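Local coordinates for protein AlkZ (Streptomyces sahachiroi, PDB 5UUJ) that belongs to the AlkZ-like family of DNA glycosylases, a group within the helix-turn-helix clan, at residues L50-R61 / A359-V367. Numbering follows the deposited sequence.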
loop_
_atom_site.group_PDB
_atom_site.type_symbol
_atom_site.label_atom_id
_atom_site.label_comp_id
_atom_site.label_asym_id
_atom_site.label_seq_id
_atom_site.Cartn_x
_atom_site.Cartn_y
_atom_site.Cartn_z
ATOM N N LEU A 50 11.990 -5.059 1.401
ATOM C CA LEU A 50 11.876 -6.420 1.907
ATOM C C LEU A 50 10.620 -7.108 1.387
ATOM O O LEU A 50 10.664 -8.266 0.980
ATOM C CB LEU A 50 11.876 -6.418 3.438
ATOM C CG LEU A 50 11.789 -7.780 4.126
ATOM C CD1 LEU A 50 13.031 -8.613 3.837
ATOM C CD2 LEU A 50 11.589 -7.609 5.624
ATOM N N ASN A 51 9.502 -6.390 1.392
ATOM C CA ASN A 51 8.222 -6.982 1.018
ATOM C C ASN A 51 8.144 -7.343 -0.464
ATOM O O ASN A 51 7.421 -8.263 -0.848
ATOM C CB ASN A 51 7.082 -6.041 1.394
ATOM C CG ASN A 51 6.915 -5.908 2.901
ATOM O OD1 ASN A 51 7.318 -6.793 3.664
ATOM N ND2 ASN A 51 6.316 -4.804 3.336
ATOM N N VAL A 52 8.893 -6.624 -1.291
ATOM C CA VAL A 52 9.031 -7.001 -2.691
ATOM C C VAL A 52 9.961 -8.209 -2.806
ATOM O O VAL A 52 9.651 -9.179 -3.500
ATOM C CB VAL A 52 9.567 -5.829 -3.544
ATOM C CG1 VAL A 52 9.858 -6.275 -4.971
ATOM C CG2 VAL A 52 8.562 -4.686 -3.546
ATOM N N ALA A 53 11.092 -8.152 -2.108
ATOM C CA ALA A 53 12.113 -9.193 -2.209
ATOM C C ALA A 53 11.603 -10.545 -1.720
ATOM O O ALA A 53 11.956 -11.584 -2.278
ATOM C CB ALA A 53 13.355 -8.793 -1.430
ATOM N N LEU A 54 10.777 -10.530 -0.677
ATOM C CA LEU A 54 10.226 -11.766 -0.135
ATOM C C LEU A 54 9.269 -12.426 -1.127
ATOM O O LEU A 54 8.992 -13.617 -1.027
ATOM C CB LEU A 54 9.511 -11.501 1.189
ATOM C CG LEU A 54 10.394 -11.160 2.396
ATOM C CD1 LEU A 54 9.536 -10.711 3.565
ATOM C CD2 LEU A 54 11.257 -12.338 2.802
ATOM N N ARG A 55 8.775 -11.650 -2.086
ATOM C CA ARG A 55 7.843 -12.164 -3.087
ATOM C C ARG A 55 8.567 -12.614 -4.358
ATOM O O ARG A 55 7.953 -12.781 -5.416
ATOM C CB ARG A 55 6.791 -11.099 -3.403
ATOM C CG ARG A 55 5.749 -10.974 -2.308
ATOM C CD ARG A 55 4.792 -9.837 -2.559
ATOM N NE ARG A 55 3.592 -9.956 -1.740
ATOM C CZ ARG A 55 3.512 -9.600 -0.461
ATOM N NH1 ARG A 55 4.569 -9.100 0.164
ATOM N NH2 ARG A 55 2.370 -9.744 0.196
ATOM N N GLN A 56 9.875 -12.818 -4.233
ATOM C CA GLN A 56 10.702 -13.314 -5.327
ATOM C C GLN A 56 11.399 -14.604 -4.909
ATOM O O GLN A 56 12.031 -14.656 -3.856
ATOM C CB GLN A 56 11.732 -12.263 -5.737
ATOM C CG GLN A 56 11.112 -10.999 -6.316
ATOM C CD GLN A 56 12.089 -9.842 -6.379
ATOM O OE1 GLN A 56 12.988 -9.724 -5.546
ATOM N NE2 GLN A 56 11.916 -8.979 -7.371
ATOM N N ALA A 57 11.274 -15.638 -5.740
ATOM C CA ALA A 57 11.860 -16.948 -5.456
ATOM C C ALA A 57 13.340 -16.817 -5.135
ATOM O O ALA A 57 13.854 -17.482 -4.238
ATOM C CB ALA A 57 11.654 -17.888 -6.631
ATOM N N ALA A 58 14.013 -15.954 -5.887
ATOM C CA ALA A 58 15.383 -15.558 -5.595
ATOM C C ALA A 58 15.371 -14.086 -5.191
ATOM O O ALA A 58 15.462 -13.212 -6.054
ATOM C CB ALA A 58 16.283 -15.785 -6.801
ATOM N N PRO A 59 15.230 -13.809 -3.879
ATOM C CA PRO A 59 15.102 -12.437 -3.365
ATOM C C PRO A 59 16.111 -11.462 -3.956
ATOM O O PRO A 59 17.315 -11.720 -3.954
ATOM C CB PRO A 59 15.326 -12.611 -1.864
ATOM C CG PRO A 59 14.794 -13.963 -1.581
ATOM C CD PRO A 59 15.134 -14.799 -2.789
ATOM N N ASP A 60 15.597 -10.347 -4.466
ATOM C CA ASP A 60 16.406 -9.343 -5.143
ATOM C C ASP A 60 15.982 -7.951 -4.679
ATOM O O ASP A 60 15.298 -7.225 -5.401
ATOM C CB ASP A 60 16.253 -9.490 -6.661
ATOM C CG ASP A 60 17.179 -8.581 -7.438
ATOM O OD1 ASP A 60 18.121 -8.024 -6.836
ATOM O OD2 ASP A 60 16.969 -8.435 -8.661
ATOM N N ARG A 61 16.393 -7.585 -3.467
ATOM C CA ARG A 61 15.873 -6.381 -2.824
ATOM C C ARG A 61 16.307 -5.110 -3.548
ATOM O O ARG A 61 15.639 -4.084 -3.447
ATOM C CB ARG A 61 16.299 -6.324 -1.347
ATOM C CG ARG A 61 17.771 -6.013 -1.090
ATOM C CD ARG A 61 18.081 -5.915 0.413
ATOM N NE ARG A 61 17.465 -4.749 1.059
ATOM C CZ ARG A 61 16.524 -4.789 2.006
ATOM N NH1 ARG A 61 16.047 -5.942 2.462
ATOM N NH2 ARG A 61 16.051 -3.658 2.510
ATOM N N ALA A 359 15.853 -18.536 6.028
ATOM C CA ALA A 359 16.855 -18.521 4.966
ATOM C C ALA A 359 16.398 -17.650 3.802
ATOM O O ALA A 359 17.208 -16.991 3.148
ATOM C CB ALA A 359 17.136 -19.929 4.489
ATOM N N HIS A 360 15.093 -17.660 3.547
ATOM C CA HIS A 360 14.499 -16.824 2.512
ATOM C C HIS A 360 14.575 -15.353 2.925
ATOM O O HIS A 360 14.908 -14.487 2.114
ATOM C CB HIS A 360 13.050 -17.247 2.264
ATOM C CG HIS A 360 12.418 -16.591 1.075
ATOM N ND1 HIS A 360 12.818 -16.846 -0.215
ATOM C CD2 HIS A 360 11.399 -15.700 0.990
ATOM C CE1 HIS A 360 12.076 -16.137 -1.053
ATOM N NE2 HIS A 360 11.211 -15.436 -0.345
ATOM N N VAL A 361 14.279 -15.082 4.192
ATOM C CA VAL A 361 14.362 -13.732 4.736
ATOM C C VAL A 361 15.812 -13.252 4.757
ATOM O O VAL A 361 16.087 -12.078 4.514
ATOM C CB VAL A 361 13.768 -13.662 6.162
ATOM C CG1 VAL A 361 14.048 -12.309 6.818
ATOM C CG2 VAL A 361 12.269 -13.919 6.120
ATOM N N ALA A 362 16.733 -14.165 5.052
ATOM C CA ALA A 362 18.151 -13.831 5.090
ATOM C C ALA A 362 18.616 -13.328 3.727
ATOM O O ALA A 362 19.298 -12.307 3.629
ATOM C CB ALA A 362 18.974 -15.036 5.519
ATOM N N ARG A 363 18.236 -14.048 2.677
ATOM C CA ARG A 363 18.605 -13.677 1.317
ATOM C C ARG A 363 17.969 -12.341 0.938
ATOM O O ARG A 363 18.593 -11.509 0.278
ATOM C CB ARG A 363 18.182 -14.771 0.336
ATOM C CG ARG A 363 18.676 -14.582 -1.095
ATOM C CD ARG A 363 20.184 -14.793 -1.230
ATOM N NE ARG A 363 20.952 -13.611 -0.843
ATOM C CZ ARG A 363 21.180 -12.563 -1.634
ATOM N NH1 ARG A 363 20.692 -12.532 -2.868
ATOM N NH2 ARG A 363 21.893 -11.537 -1.187
ATOM N N ALA A 364 16.728 -12.139 1.373
ATOM C CA ALA A 364 16.013 -10.894 1.106
ATOM C C ALA A 364 16.598 -9.726 1.898
ATOM O O ALA A 364 16.337 -8.569 1.575
ATOM C CB ALA A 364 14.536 -11.053 1.428
ATOM N N SER A 365 17.385 -10.035 2.928
ATOM C CA SER A 365 18.013 -9.013 3.766
ATOM C C SER A 365 19.467 -8.764 3.363
ATOM O O SER A 365 20.104 -7.832 3.854
ATOM C CB SER A 365 17.957 -9.416 5.242
ATOM O OG SER A 365 16.635 -9.733 5.636
ATOM N N GLY A 366 19.991 -9.606 2.479
ATOM C CA GLY A 366 21.356 -9.459 2.009
ATOM C C GLY A 366 22.390 -9.986 2.987
ATOM O O GLY A 366 23.529 -9.517 3.006
ATOM N N VAL A 367 21.995 -10.962 3.798
ATOM C CA VAL A 367 22.916 -11.621 4.715
ATOM C C VAL A 367 22.932 -13.120 4.442
ATOM O O VAL A 367 22.004 -13.662 3.842
ATOM C CB VAL A 367 22.542 -11.359 6.191
ATOM C CG1 VAL A 367 22.601 -9.870 6.486
ATOM C CG2 VAL A 367 21.160 -11.916 6.515
HETATM O O HOH W 1 18.121 -9.777 -2.269
#
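His360 reaches from helix 351-365 into the loop that follows helix 45-53. From CB the chain runs out with CG anti to the backbone N (chi1 -171°), which brings the ring up to the loop. CD2 packs against the Leu54 methyl CD2 at 3.8 Å, and ND1 lies 3.8 Å from Pro59 CG. NE2 donates to Leu54 O at 2.9 Å; the bond is nearly straight and runs in the ring plane, although it meets the carbonyl from above the carbonyl's own plane. Gln56 O lies at the ring edge, 3.2 Å from CE1, while Pro59 CG sits over one face, 3.5 Å from CE1.

One turn on, Ala364 presents its methyl to Leu50 CD1, Ala53 CB, Leu54 CD2 and Pro59 CB, and the small side chain lets Pro59 CB come to 3.5 Å from Ala364 CA. At the helix end, where Gly366 completes a Schellman motif, the Arg61 chain bends at chi3 (-68°) and NH1 donates to Ala364 O at 2.8 Å, close to the guanidinium plane. A water joins Arg61 N to Arg363 O.

Val361 also touches Leu283 and Trp331, so the contact joins the helix 45-53 region to a helix packed on the sheet. Two side-chain donors to main-chain carbonyls flank the apolar packing: His360 ties helix to loop, and Arg61 binds the helix's C-terminal end, where its charge, shared with Glu49 in a salt bridge, may still favour the helix dipole.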